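Local coordinates for RNA-binding protein RO60 (Deinococcus radiodurans, PDB 2NVO) that binds several small RNAs that accumulate during recovery from ultraviolet irradiation and contributes to the resistance of the bacterium to ultraviolet light, at residues R364-L369 and D458-Y463; K491-G496 and N524-F529; Q445-A450 and V477-Y482; I398-E403 and L418-R423. All blocks are in the same frame, centred on the assembly; numbering follows the deposited sequence.

Interaction 1: R364-L369 and D458-Y463; sequences RHLLAL and DTFVVY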
loop_
_atom_site.group_PDB
_atom_site.type_symbol
_atom_site.label_atom_id
_atom_site.label_comp_id
_atom_site.label_asym_id
_atom_site.label_seq_id
_atom_site.Cartn_x
_atom_site.Cartn_y
_atom_site.Cartn_z
ATOM N N ARG A 364 -23.028 7.832 -1.839
ATOM C CA ARG A 364 -23.297 9.116 -1.231
ATOM C C ARG A 364 -22.699 9.105 0.166
ATOM O O ARG A 364 -23.051 8.278 0.990
ATOM C CB ARG A 364 -24.797 9.393 -1.197
ATOM C CG ARG A 364 -25.418 9.337 -2.604
ATOM C CD ARG A 364 -26.919 9.396 -2.536
ATOM N NE ARG A 364 -27.340 10.480 -1.663
ATOM C CZ ARG A 364 -27.407 11.761 -2.016
ATOM N NH1 ARG A 364 -27.095 12.148 -3.255
ATOM N NH2 ARG A 364 -27.804 12.658 -1.120
ATOM N N HIS A 365 -21.777 10.022 0.406
ATOM C CA HIS A 365 -20.965 10.007 1.630
ATOM C C HIS A 365 -21.389 11.115 2.560
ATOM O O HIS A 365 -21.748 12.198 2.108
ATOM C CB HIS A 365 -19.475 10.216 1.274
ATOM C CG HIS A 365 -18.802 8.998 0.729
ATOM N ND1 HIS A 365 -17.664 8.461 1.292
ATOM C CD2 HIS A 365 -19.111 8.201 -0.325
ATOM C CE1 HIS A 365 -17.300 7.386 0.616
ATOM N NE2 HIS A 365 -18.162 7.210 -0.372
ATOM N N LEU A 366 -21.330 10.849 3.867
ATOM C CA LEU A 366 -21.403 11.895 4.869
ATOM C C LEU A 366 -20.112 11.750 5.683
ATOM O O LEU A 366 -19.881 10.706 6.287
ATOM C CB LEU A 366 -22.609 11.706 5.782
ATOM C CG LEU A 366 -22.879 12.782 6.827
ATOM C CD1 LEU A 366 -23.106 14.108 6.186
ATOM C CD2 LEU A 366 -24.089 12.432 7.731
ATOM N N LEU A 367 -19.288 12.786 5.667
ATOM C CA LEU A 367 -17.977 12.747 6.340
ATOM C C LEU A 367 -18.123 13.572 7.603
ATOM O O LEU A 367 -18.535 14.720 7.546
ATOM C CB LEU A 367 -16.877 13.331 5.440
ATOM C CG LEU A 367 -15.984 12.417 4.590
ATOM C CD1 LEU A 367 -16.809 11.501 3.703
ATOM C CD2 LEU A 367 -14.981 13.232 3.766
ATOM N N ALA A 368 -17.854 12.960 8.747
ATOM C CA ALA A 368 -17.963 13.647 10.025
ATOM C C ALA A 368 -16.534 13.781 10.584
ATOM O O ALA A 368 -15.894 12.786 10.895
ATOM C CB ALA A 368 -18.833 12.845 10.944
ATOM N N LEU A 369 -16.059 15.015 10.649
ATOM C CA LEU A 369 -14.704 15.337 11.050
ATOM C C LEU A 369 -14.651 15.774 12.506
ATOM O O LEU A 369 -15.405 16.637 12.937
ATOM C CB LEU A 369 -14.169 16.486 10.191
ATOM C CG LEU A 369 -13.545 16.186 8.839
ATOM C CD1 LEU A 369 -14.246 15.026 8.140
ATOM C CD2 LEU A 369 -13.456 17.425 7.964
ATOM N N ASP A 458 -25.226 6.584 1.913
ATOM C CA ASP A 458 -24.752 5.222 1.741
ATOM C C ASP A 458 -23.566 4.914 2.670
ATOM O O ASP A 458 -23.488 3.833 3.262
ATOM C CB ASP A 458 -24.284 5.002 0.302
ATOM C CG ASP A 458 -25.393 5.188 -0.706
ATOM O OD1 ASP A 458 -26.472 4.623 -0.469
ATOM O OD2 ASP A 458 -25.170 5.899 -1.707
ATOM N N THR A 459 -22.639 5.866 2.773
ATOM C CA THR A 459 -21.369 5.624 3.476
ATOM C C THR A 459 -21.085 6.731 4.479
ATOM O O THR A 459 -20.977 7.888 4.095
ATOM C CB THR A 459 -20.216 5.615 2.465
ATOM O OG1 THR A 459 -20.578 4.804 1.331
ATOM C CG2 THR A 459 -18.938 5.078 3.120
ATOM N N PHE A 460 -21.012 6.392 5.757
ATOM C CA PHE A 460 -20.639 7.371 6.781
ATOM C C PHE A 460 -19.141 7.199 7.032
ATOM O O PHE A 460 -18.681 6.068 7.132
ATOM C CB PHE A 460 -21.399 7.081 8.086
ATOM C CG PHE A 460 -22.881 7.409 8.019
ATOM C CD1 PHE A 460 -23.349 8.655 8.385
ATOM C CD2 PHE A 460 -23.789 6.458 7.585
ATOM C CE1 PHE A 460 -24.709 8.944 8.327
ATOM C CE2 PHE A 460 -25.159 6.733 7.540
ATOM C CZ PHE A 460 -25.611 7.968 7.895
ATOM N N VAL A 461 -18.381 8.290 7.095
ATOM C CA VAL A 461 -16.953 8.184 7.416
ATOM C C VAL A 461 -16.614 9.174 8.520
ATOM O O VAL A 461 -16.877 10.367 8.393
ATOM C CB VAL A 461 -16.026 8.480 6.205
ATOM C CG1 VAL A 461 -14.564 8.218 6.611
ATOM C CG2 VAL A 461 -16.391 7.600 5.021
ATOM N N VAL A 462 -16.045 8.672 9.606
ATOM C CA VAL A 462 -15.643 9.534 10.700
ATOM C C VAL A 462 -14.129 9.663 10.685
ATOM O O VAL A 462 -13.432 8.661 10.612
ATOM C CB VAL A 462 -16.087 8.950 12.058
ATOM C CG1 VAL A 462 -15.429 9.754 13.244
ATOM C CG2 VAL A 462 -17.616 8.962 12.148
ATOM N N TYR A 463 -13.632 10.889 10.770
ATOM C CA TYR A 463 -12.198 11.103 10.850
ATOM C C TYR A 463 -11.841 11.669 12.227
ATOM O O TYR A 463 -12.377 12.699 12.636
ATOM C CB TYR A 463 -11.740 12.056 9.741
ATOM C CG TYR A 463 -11.621 11.383 8.396
ATOM C CD1 TYR A 463 -10.517 10.585 8.103
ATOM C CD2 TYR A 463 -12.599 11.549 7.413
ATOM C CE1 TYR A 463 -10.386 9.959 6.861
ATOM C CE2 TYR A 463 -12.484 10.923 6.162
ATOM C CZ TYR A 463 -11.367 10.142 5.894
ATOM O OH TYR A 463 -11.227 9.515 4.670
#
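Arg364 meets Asp458, which lies in the loop leading into strand 459-464. The backbone N of Arg364 gives a nearly straight hydrogen bond to OD2 of Asp458, 2.9 Å long and 170° at the hydrogen. It meets that oxygen on the anti side. Arg364 O takes two bonds in return, from the N of Asp458 and the N of Thr459. The guanidinium is engaged elsewhere: it forms a salt bridge with Asp405 and donates from NE to Asp456 O. His365 stands beside Thr459, and both side chains point the same way. CB of Thr459 lies over the centre of the imidazole, 3.8 Å from the ring centroid and 5° off its normal. This is a CH-pi contact; OG1 of Thr459 is hydrogen-bonded to OG1 of Thr363. Leu366 N donates a hydrogen bond to Thr459 O at 3.0 Å, and Leu366 O takes the N of Val461. CG of Leu366 is anti to the backbone N (chi1 -176°), and CD2 of Leu366 comes within 3.6 Å of CE1 of Phe460. The strands are parallel neighbours in the middle of the VWFA-like sheet. Leu366, Ala368 and Phe460 face helix 445-452; Leu367, Leu369 and Tyr463 face helix 388-402. Leu367 CD1 lies alongside CB of Val461 at 4.0 Å, while its CG approaches the edge of the Tyr463 ring. Ala368 N donates to Val461 O at 2.8 Å, and Ala368 O accepts from Tyr463 N. Leu369 then sets CD1 3.9 Å from CD2 of Tyr463. Just beyond it, Ser372 and Ser374 bind calcium together with Glu467, which follows the partner strand.

Interaction 2: K491-G496 and N524-F529; sequences KLIVVG and NVMTAF
Phe529 and Met526 of helix 522-530 pack on Lys491, Ile493 and Val495 of strand 491-496. The strand belongs to the parallel sheet of the VWFA-like domain, and the helix covers one of its faces. The axes of 491-496 and 524-529 are 10.1 Å apart and run almost antiparallel, at 165°. This is alpha/beta packing made by side chains, without hydrogen bonds between the two segments. The strand uses its backbone for its neighbours instead, bonding to Phe460 on one side and Leu513 on the other.

The aromatic contact is a CH-pi one. CD of Lys491 lies over one face of the Phe529 ring, nearer the rim than the centre and 4.2 Å from the centroid. CB of the same lysine is 3.8 Å from CE1 of Phe529. The aliphatic chain thus does the touching, and its CE is 3.5 Å from Phe529 O.

The other contacts are apolar. Ile493 and Phe529 lie alongside each other but point opposite ways, with CG1 of Ile493 3.6 Å from CD1 of Phe529. CD1 of Ile493 also reaches CB of Met526, at 3.9 Å. Around this group, Val515 touches both Ile493 and Met526, and Leu513 touches Phe529.

Met526 also meets Val495, toward the C-terminal end of the strand. The two side chains are close to perpendicular. A bend at chi3 (66°) places the methyl CE of Met526 3.6 Å from CG2 of Val495, with SD 4.0 Å from that same methyl of Val495.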
loop_
_atom_site.group_PDB
_atom_site.type_symbol
_atom_site.label_atom_id
_atom_site.label_comp_id
_atom_site.label_asym_id
_atom_site.label_seq_id
_atom_site.Cartn_x
_atom_site.Cartn_y
_atom_site.Cartn_z
ATOM N N LYS A 491 -23.212 2.059 5.441
ATOM C CA LYS A 491 -22.007 1.532 6.074
ATOM C C LYS A 491 -21.345 2.631 6.898
ATOM O O LYS A 491 -21.565 3.811 6.662
ATOM C CB LYS A 491 -21.028 1.011 5.021
ATOM C CG LYS A 491 -21.502 -0.237 4.277
ATOM C CD LYS A 491 -20.484 -0.650 3.237
ATOM C CE LYS A 491 -20.811 -2.000 2.621
ATOM N NZ LYS A 491 -22.084 -1.932 1.883
ATOM N N LEU A 492 -20.520 2.234 7.854
ATOM C CA LEU A 492 -19.785 3.205 8.668
ATOM C C LEU A 492 -18.294 2.859 8.649
ATOM O O LEU A 492 -17.922 1.709 8.878
ATOM C CB LEU A 492 -20.291 3.170 10.111
ATOM C CG LEU A 492 -19.399 3.912 11.115
ATOM C CD1 LEU A 492 -19.388 5.409 10.789
ATOM C CD2 LEU A 492 -19.860 3.644 12.562
ATOM N N ILE A 493 -17.454 3.851 8.369
ATOM C CA ILE A 493 -16.000 3.680 8.461
ATOM C C ILE A 493 -15.543 4.663 9.529
ATOM O O ILE A 493 -15.902 5.828 9.480
ATOM C CB ILE A 493 -15.274 4.043 7.141
ATOM C CG1 ILE A 493 -15.829 3.238 5.942
ATOM C CG2 ILE A 493 -13.745 3.844 7.285
ATOM C CD1 ILE A 493 -15.288 3.666 4.599
ATOM N N VAL A 494 -14.813 4.170 10.519
ATOM C CA VAL A 494 -14.188 5.029 11.517
ATOM C C VAL A 494 -12.670 5.001 11.311
ATOM O O VAL A 494 -12.033 3.951 11.377
ATOM C CB VAL A 494 -14.565 4.572 12.954
ATOM C CG1 VAL A 494 -13.904 5.493 13.998
ATOM C CG2 VAL A 494 -16.085 4.590 13.113
ATOM N N VAL A 495 -12.104 6.169 11.034
ATOM C CA VAL A 495 -10.685 6.313 10.801
ATOM C C VAL A 495 -9.998 6.996 11.996
ATOM O O VAL A 495 -10.230 8.169 12.261
ATOM C CB VAL A 495 -10.422 7.133 9.525
ATOM C CG1 VAL A 495 -8.890 7.153 9.228
ATOM C CG2 VAL A 495 -11.161 6.522 8.362
ATOM N N GLY A 496 -9.181 6.241 12.719
ATOM C CA GLY A 496 -8.310 6.822 13.730
ATOM C C GLY A 496 -6.974 7.085 13.107
ATOM O O GLY A 496 -6.107 6.199 13.093
ATOM N N ASN A 524 -7.865 3.327 -0.838
ATOM C CA ASN A 524 -8.401 2.303 -1.732
ATOM C C ASN A 524 -9.177 1.209 -0.983
ATOM O O ASN A 524 -10.190 0.689 -1.463
ATOM C CB ASN A 524 -7.272 1.717 -2.584
ATOM C CG ASN A 524 -6.810 2.681 -3.669
ATOM O OD1 ASN A 524 -5.767 2.485 -4.295
ATOM N ND2 ASN A 524 -7.590 3.721 -3.900
ATOM N N VAL A 525 -8.703 0.867 0.200
ATOM C CA VAL A 525 -9.416 -0.097 1.035
ATOM C C VAL A 525 -10.773 0.483 1.444
ATOM O O VAL A 525 -11.785 -0.216 1.428
ATOM C CB VAL A 525 -8.578 -0.517 2.254
ATOM C CG1 VAL A 525 -9.437 -1.226 3.323
ATOM C CG2 VAL A 525 -7.429 -1.407 1.811
ATOM N N MET A 526 -10.800 1.772 1.785
ATOM C CA MET A 526 -12.037 2.385 2.250
ATOM C C MET A 526 -13.033 2.431 1.111
ATOM O O MET A 526 -14.216 2.178 1.295
ATOM C CB MET A 526 -11.788 3.792 2.799
ATOM C CG MET A 526 -11.102 3.787 4.175
ATOM S SD MET A 526 -10.412 5.384 4.641
ATOM C CE MET A 526 -11.865 6.333 4.805
ATOM N N THR A 527 -12.533 2.758 -0.073
ATOM C CA THR A 527 -13.377 2.812 -1.258
ATOM C C THR A 527 -13.896 1.417 -1.590
ATOM O O THR A 527 -15.069 1.245 -1.890
ATOM C CB THR A 527 -12.593 3.369 -2.456
ATOM O OG1 THR A 527 -12.212 4.722 -2.177
ATOM C CG2 THR A 527 -13.447 3.334 -3.724
ATOM N N ALA A 528 -13.018 0.422 -1.544
ATOM C CA ALA A 528 -13.435 -0.947 -1.847
ATOM C C ALA A 528 -14.501 -1.393 -0.863
ATOM O O ALA A 528 -15.486 -2.026 -1.236
ATOM C CB ALA A 528 -12.246 -1.895 -1.806
ATOM N N PHE A 529 -14.298 -1.061 0.411
ATOM C CA PHE A 529 -15.275 -1.389 1.445
ATOM C C PHE A 529 -16.625 -0.716 1.173
ATOM O O PHE A 529 -17.680 -1.346 1.284
ATOM C CB PHE A 529 -14.742 -0.975 2.822
ATOM C CG PHE A 529 -15.761 -1.063 3.917
ATOM C CD1 PHE A 529 -16.396 0.073 4.372
ATOM C CD2 PHE A 529 -16.085 -2.282 4.486
ATOM C CE1 PHE A 529 -17.330 0.010 5.385
ATOM C CE2 PHE A 529 -17.029 -2.358 5.503
ATOM C CZ PHE A 529 -17.661 -1.205 5.946
#

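Interaction 3: Q445-A450 and V477-Y482; sequences QPILWA and VALDQY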
loop_
_atom_site.group_PDB
_atom_site.type_symbol
_atom_site.label_atom_id
_atom_site.label_comp_id
_atom_site.label_asym_id
_atom_site.label_seq_id
_atom_site.Cartn_x
_atom_site.Cartn_y
_atom_site.Cartn_z
ATOM N N GLN A 445 -23.283 9.532 16.260
ATOM C CA GLN A 445 -24.019 10.769 16.084
ATOM C C GLN A 445 -24.299 11.217 14.623
ATOM O O GLN A 445 -25.384 11.744 14.329
ATOM C CB GLN A 445 -23.341 11.870 16.897
ATOM C CG GLN A 445 -24.049 13.203 16.834
ATOM C CD GLN A 445 -23.470 14.206 17.808
ATOM O OE1 GLN A 445 -22.304 14.111 18.204
ATOM N NE2 GLN A 445 -24.285 15.174 18.206
ATOM N N PRO A 446 -23.336 11.015 13.703
ATOM C CA PRO A 446 -23.616 11.361 12.303
ATOM C C PRO A 446 -24.770 10.521 11.764
ATOM O O PRO A 446 -25.558 11.019 10.954
ATOM C CB PRO A 446 -22.326 10.965 11.559
ATOM C CG PRO A 446 -21.239 10.982 12.622
ATOM C CD PRO A 446 -21.958 10.509 13.895
ATOM N N ILE A 447 -24.845 9.270 12.206
ATOM C CA ILE A 447 -25.869 8.348 11.735
ATOM C C ILE A 447 -27.228 8.680 12.336
ATOM O O ILE A 447 -28.251 8.626 11.651
ATOM C CB ILE A 447 -25.496 6.904 12.051
ATOM C CG1 ILE A 447 -24.103 6.594 11.507
ATOM C CG2 ILE A 447 -26.534 5.927 11.466
ATOM C CD1 ILE A 447 -23.478 5.398 12.138
ATOM N N LEU A 448 -27.238 8.997 13.625
ATOM C CA LEU A 448 -28.453 9.463 14.272
ATOM C C LEU A 448 -28.924 10.760 13.598
ATOM O O LEU A 448 -30.108 10.921 13.287
ATOM C CB LEU A 448 -28.208 9.683 15.764
ATOM C CG LEU A 448 -27.783 8.499 16.634
ATOM C CD1 LEU A 448 -27.391 9.000 18.010
ATOM C CD2 LEU A 448 -28.895 7.430 16.762
ATOM N N TRP A 449 -27.994 11.681 13.357
ATOM C CA TRP A 449 -28.330 12.962 12.759
ATOM C C TRP A 449 -28.952 12.799 11.377
ATOM O O TRP A 449 -29.962 13.425 11.078
ATOM C CB TRP A 449 -27.100 13.859 12.660
ATOM C CG TRP A 449 -27.367 15.199 12.013
ATOM C CD1 TRP A 449 -27.837 16.328 12.628
ATOM C CD2 TRP A 449 -27.132 15.557 10.644
ATOM N NE1 TRP A 449 -27.925 17.359 11.726
ATOM C CE2 TRP A 449 -27.509 16.916 10.500
ATOM C CE3 TRP A 449 -26.665 14.856 9.518
ATOM C CZ2 TRP A 449 -27.436 17.587 9.279
ATOM C CZ3 TRP A 449 -26.585 15.531 8.299
ATOM C CH2 TRP A 449 -26.961 16.888 8.191
ATOM N N ALA A 450 -28.341 11.971 10.537
ATOM C CA ALA A 450 -28.828 11.793 9.170
ATOM C C ALA A 450 -30.253 11.224 9.162
ATOM O O ALA A 450 -31.077 11.615 8.331
ATOM C CB ALA A 450 -27.895 10.893 8.362
ATOM N N VAL A 477 -26.540 0.262 17.017
ATOM C CA VAL A 477 -27.939 0.629 17.209
ATOM C C VAL A 477 -28.324 1.766 16.259
ATOM O O VAL A 477 -29.382 1.727 15.608
ATOM C CB VAL A 477 -28.199 1.026 18.682
ATOM C CG1 VAL A 477 -29.533 1.731 18.838
ATOM C CG2 VAL A 477 -28.114 -0.195 19.580
ATOM N N ALA A 478 -27.445 2.761 16.155
ATOM C CA ALA A 478 -27.639 3.859 15.211
ATOM C C ALA A 478 -27.870 3.367 13.790
ATOM O O ALA A 478 -28.802 3.805 13.126
ATOM C CB ALA A 478 -26.453 4.846 15.254
ATOM N N LEU A 479 -27.014 2.467 13.316
ATOM C CA LEU A 479 -27.135 1.969 11.954
ATOM C C LEU A 479 -28.439 1.191 11.730
ATOM O O LEU A 479 -29.052 1.297 10.661
ATOM C CB LEU A 479 -25.939 1.098 11.588
ATOM C CG LEU A 479 -24.620 1.858 11.358
ATOM C CD1 LEU A 479 -23.447 0.891 11.393
ATOM C CD2 LEU A 479 -24.683 2.598 10.025
ATOM N N ASP A 480 -28.826 0.397 12.723
ATOM C CA ASP A 480 -30.109 -0.306 12.702
ATOM C C ASP A 480 -31.277 0.665 12.591
ATOM O O ASP A 480 -32.154 0.484 11.755
ATOM C CB ASP A 480 -30.276 -1.158 13.959
ATOM C CG ASP A 480 -29.268 -2.291 14.035
ATOM O OD1 ASP A 480 -28.740 -2.688 12.974
ATOM O OD2 ASP A 480 -29.005 -2.785 15.145
ATOM N N GLN A 481 -31.279 1.684 13.446
ATOM C CA GLN A 481 -32.312 2.711 13.431
ATOM C C GLN A 481 -32.410 3.440 12.097
ATOM O O GLN A 481 -33.511 3.750 11.641
ATOM C CB GLN A 481 -32.135 3.691 14.593
ATOM C CG GLN A 481 -32.459 3.080 15.944
ATOM C CD GLN A 481 -32.220 4.030 17.104
ATOM O OE1 GLN A 481 -31.945 5.214 16.913
ATOM N NE2 GLN A 481 -32.323 3.509 18.319
ATOM N N TYR A 482 -31.271 3.691 11.456
ATOM C CA TYR A 482 -31.272 4.347 10.149
ATOM C C TYR A 482 -31.954 3.449 9.121
ATOM O O TYR A 482 -32.823 3.891 8.377
ATOM C CB TYR A 482 -29.843 4.667 9.683
ATOM C CG TYR A 482 -29.792 5.456 8.389
ATOM C CD1 TYR A 482 -29.630 6.835 8.390
ATOM C CD2 TYR A 482 -29.916 4.816 7.173
ATOM C CE1 TYR A 482 -29.592 7.555 7.181
ATOM C CE2 TYR A 482 -29.874 5.510 5.984
ATOM C CZ TYR A 482 -29.719 6.872 5.988
ATOM O OH TYR A 482 -29.695 7.524 4.777
HETATM O O HOH W 1 -29.836 6.501 12.911
#
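Ile447 and Leu448 of helix 445-452 pack against Ala478 of helix 475-486. Measured on 445-450 and 477-482, the helices run nearly parallel, 19° apart, with axes 8.7 Å from each other. They precede and follow strand 459-464 in the chain and pack on one face of the parallel sheet, as in the alpha/beta fold of vWA domains.

Ala478 presents its CB to both residues. That CB lies 3.9 Å from CB of Ile447 and 3.9 Å from CD2 of Leu448. Ile447 spreads its branches. CG2 is anti to the backbone N and reaches the carbonyl O of Ala478 at 3.5 Å, and it also touches CB of Tyr482. CD1 runs to CD2 of Leu479 at 3.7 Å. At the surface side, CD2 of Leu448 lies near OE1 of Gln481. CB of Ala450 sits at the edge of the Tyr482 ring, near its plane, 3.9 Å from CE1.

A water bridges the two backbones. It donates to Ala478 O at 2.9 Å and, weakly, to Ile447 O.

Further out, Phe460 of strand 459-464 touches Ile447 and Ala450. Pro490 touches both Leu479 and Tyr482. The Tyr482 ring leaves its helix with CG anti to the backbone N (chi1 -175°), and its OH is held by hydrogen bonds with Leu455 O and Val457 N.

Interaction 4: I398-E403 and L418-R423; sequences IALRTE and LGITPR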
loop_
_atom_site.group_PDB
_atom_site.type_symbol
_atom_site.label_atom_id
_atom_site.label_comp_id
_atom_site.label_asym_id
_atom_site.label_seq_id
_atom_site.Cartn_x
_atom_site.Cartn_y
_atom_site.Cartn_z
ATOM N N ILE A 398 -11.266 15.308 -1.542
ATOM C CA ILE A 398 -11.391 14.147 -2.432
ATOM C C ILE A 398 -12.823 13.650 -2.590
ATOM O O ILE A 398 -13.290 13.456 -3.719
ATOM C CB ILE A 398 -10.486 12.984 -1.993
ATOM C CG1 ILE A 398 -9.024 13.350 -2.247
ATOM C CG2 ILE A 398 -10.841 11.716 -2.760
ATOM C CD1 ILE A 398 -7.998 12.278 -1.837
ATOM N N ALA A 399 -13.511 13.417 -1.471
ATOM C CA ALA A 399 -14.912 12.994 -1.510
ATOM C C ALA A 399 -15.784 14.022 -2.238
ATOM O O ALA A 399 -16.507 13.677 -3.179
ATOM C CB ALA A 399 -15.445 12.738 -0.117
ATOM N N LEU A 400 -15.692 15.279 -1.809
ATOM C CA LEU A 400 -16.472 16.353 -2.406
ATOM C C LEU A 400 -16.288 16.442 -3.918
ATOM O O LEU A 400 -17.244 16.680 -4.644
ATOM C CB LEU A 400 -16.165 17.682 -1.722
ATOM C CG LEU A 400 -16.780 17.743 -0.318
ATOM C CD1 LEU A 400 -16.101 18.776 0.560
ATOM C CD2 LEU A 400 -18.296 17.989 -0.386
ATOM N N ARG A 401 -15.068 16.214 -4.387
ATOM C CA ARG A 401 -14.759 16.342 -5.802
ATOM C C ARG A 401 -14.993 15.071 -6.632
ATOM O O ARG A 401 -15.040 15.148 -7.851
ATOM C CB ARG A 401 -13.317 16.843 -5.998
ATOM C CG ARG A 401 -13.127 18.296 -5.566
ATOM C CD ARG A 401 -11.737 18.850 -5.893
ATOM N NE ARG A 401 -11.516 20.106 -5.169
ATOM C CZ ARG A 401 -10.329 20.623 -4.862
ATOM N NH1 ARG A 401 -9.216 20.001 -5.228
ATOM N NH2 ARG A 401 -10.255 21.763 -4.173
ATOM N N THR A 402 -15.153 13.913 -5.999
ATOM C CA THR A 402 -15.130 12.652 -6.752
ATOM C C THR A 402 -16.319 11.735 -6.536
ATOM O O THR A 402 -16.566 10.847 -7.353
ATOM C CB THR A 402 -13.853 11.808 -6.497
ATOM O OG1 THR A 402 -13.842 11.336 -5.139
ATOM C CG2 THR A 402 -12.610 12.602 -6.790
ATOM N N GLU A 403 -17.039 11.922 -5.436
ATOM C CA GLU A 403 -18.181 11.074 -5.137
ATOM C C GLU A 403 -19.464 11.751 -5.625
ATOM O O GLU A 403 -19.499 12.973 -5.760
ATOM C CB GLU A 403 -18.266 10.781 -3.637
ATOM C CG GLU A 403 -17.072 10.001 -3.068
ATOM C CD GLU A 403 -16.990 8.568 -3.594
ATOM O OE1 GLU A 403 -18.016 8.072 -4.116
ATOM O OE2 GLU A 403 -15.906 7.931 -3.462
ATOM N N LEU A 418 -19.676 21.769 7.993
ATOM C CA LEU A 418 -18.427 22.517 8.043
ATOM C C LEU A 418 -18.389 23.504 6.887
ATOM O O LEU A 418 -17.618 24.458 6.889
ATOM C CB LEU A 418 -17.215 21.566 7.987
ATOM C CG LEU A 418 -16.542 21.124 9.293
ATOM C CD1 LEU A 418 -17.438 21.212 10.525
ATOM C CD2 LEU A 418 -15.856 19.747 9.188
ATOM N N GLY A 419 -19.242 23.281 5.895
ATOM C CA GLY A 419 -19.311 24.180 4.757
ATOM C C GLY A 419 -18.097 24.091 3.854
ATOM O O GLY A 419 -17.778 25.031 3.132
ATOM N N ILE A 420 -17.403 22.957 3.891
ATOM C CA ILE A 420 -16.335 22.719 2.936
ATOM C C ILE A 420 -16.932 22.362 1.583
ATOM O O ILE A 420 -17.851 21.560 1.496
ATOM C CB ILE A 420 -15.401 21.586 3.382
ATOM C CG1 ILE A 420 -14.744 21.955 4.713
ATOM C CG2 ILE A 420 -14.339 21.333 2.327
ATOM C CD1 ILE A 420 -14.303 20.761 5.519
ATOM N N THR A 421 -16.393 22.949 0.520
ATOM C CA THR A 421 -16.883 22.654 -0.828
ATOM C C THR A 421 -15.732 22.310 -1.751
ATOM O O THR A 421 -14.555 22.478 -1.382
ATOM C CB THR A 421 -17.665 23.852 -1.415
ATOM O OG1 THR A 421 -16.743 24.824 -1.912
ATOM C CG2 THR A 421 -18.543 24.483 -0.348
ATOM N N PRO A 422 -16.061 21.827 -2.962
ATOM C CA PRO A 422 -15.056 21.469 -3.953
ATOM C C PRO A 422 -14.247 22.685 -4.372
ATOM O O PRO A 422 -13.192 22.522 -4.986
ATOM C CB PRO A 422 -15.889 20.957 -5.132
ATOM C CG PRO A 422 -17.239 20.688 -4.582
ATOM C CD PRO A 422 -17.427 21.671 -3.500
ATOM N N ARG A 423 -14.715 23.881 -4.031
ATOM C CA ARG A 423 -13.981 25.103 -4.362
ATOM C C ARG A 423 -12.913 25.449 -3.332
ATOM O O ARG A 423 -12.056 26.299 -3.570
ATOM C CB ARG A 423 -14.939 26.282 -4.548
ATOM C CG ARG A 423 -15.574 26.327 -5.935
ATOM C CD ARG A 423 -16.873 27.120 -5.961
ATOM N NE ARG A 423 -17.980 26.345 -5.411
ATOM C CZ ARG A 423 -18.528 26.578 -4.226
ATOM N NH1 ARG A 423 -18.070 27.575 -3.474
ATOM N NH2 ARG A 423 -19.527 25.819 -3.799
#
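The last turn of helix 388-402 meets the loop after edge strand 415-417 through Leu400, Arg401, Ile420 and Pro422. CD1 of Leu400 does the apolar work. It lies 3.6 Å from CG2 of Ile420 and 3.4 Å from the O of the same residue. The two side chains are roughly perpendicular. CB of Leu400 also approaches CG of Pro422, at 4.3 Å.

This is a surface contact of the VWFA-like domain, away from the metal site. The helix lies over strand 405-411, whose Ala406 and Thr408 touch Leu400; Thr408 also touches Ile420.

Arg401 supplies the polar part. Its chain is extended from CG to NE, and CG lies 3.9 Å from CB of Pro422. NE donates to Pro422 O at 2.9 Å, with 141° at the hydrogen. The donor lies in the carbonyl plane, on a lone pair, but the oxygen is tilted 22° from the guanidinium plane and the bond is bent. NH2 adds a weak bond, so NE and NH2 share one oxygen. The guanidinium also makes a cation-pi contact with Phe355. On the loop, OG1 of Thr421 accepts from the N of Arg423 at 3.1 Å, an ST turn around Pro422.

How the interactions relate
All four interactions belong to the VWFA-like domain. Interaction 1 is the sheet core and relies mainly on backbone bonds between neighbouring strands. Interactions 2 and 3 are also buried, but they are side-chain packing of helices; interaction 3 adds one bridging water. Interaction 2 shares the sheet with interaction 1, since Phe460 bonds through its backbone to Lys491 and Ile493. The ring of Phe460 packs against Pro446, Ile447 and Ala450 of interaction 3. Interaction 4 is the surface contact, where the only hydrogen bonds across the segments run from an arginine side chain to a backbone carbonyl. It lies about 22 Å from interaction 3, centre to centre, and touches interaction 1, for instance where Leu418 meets Leu369.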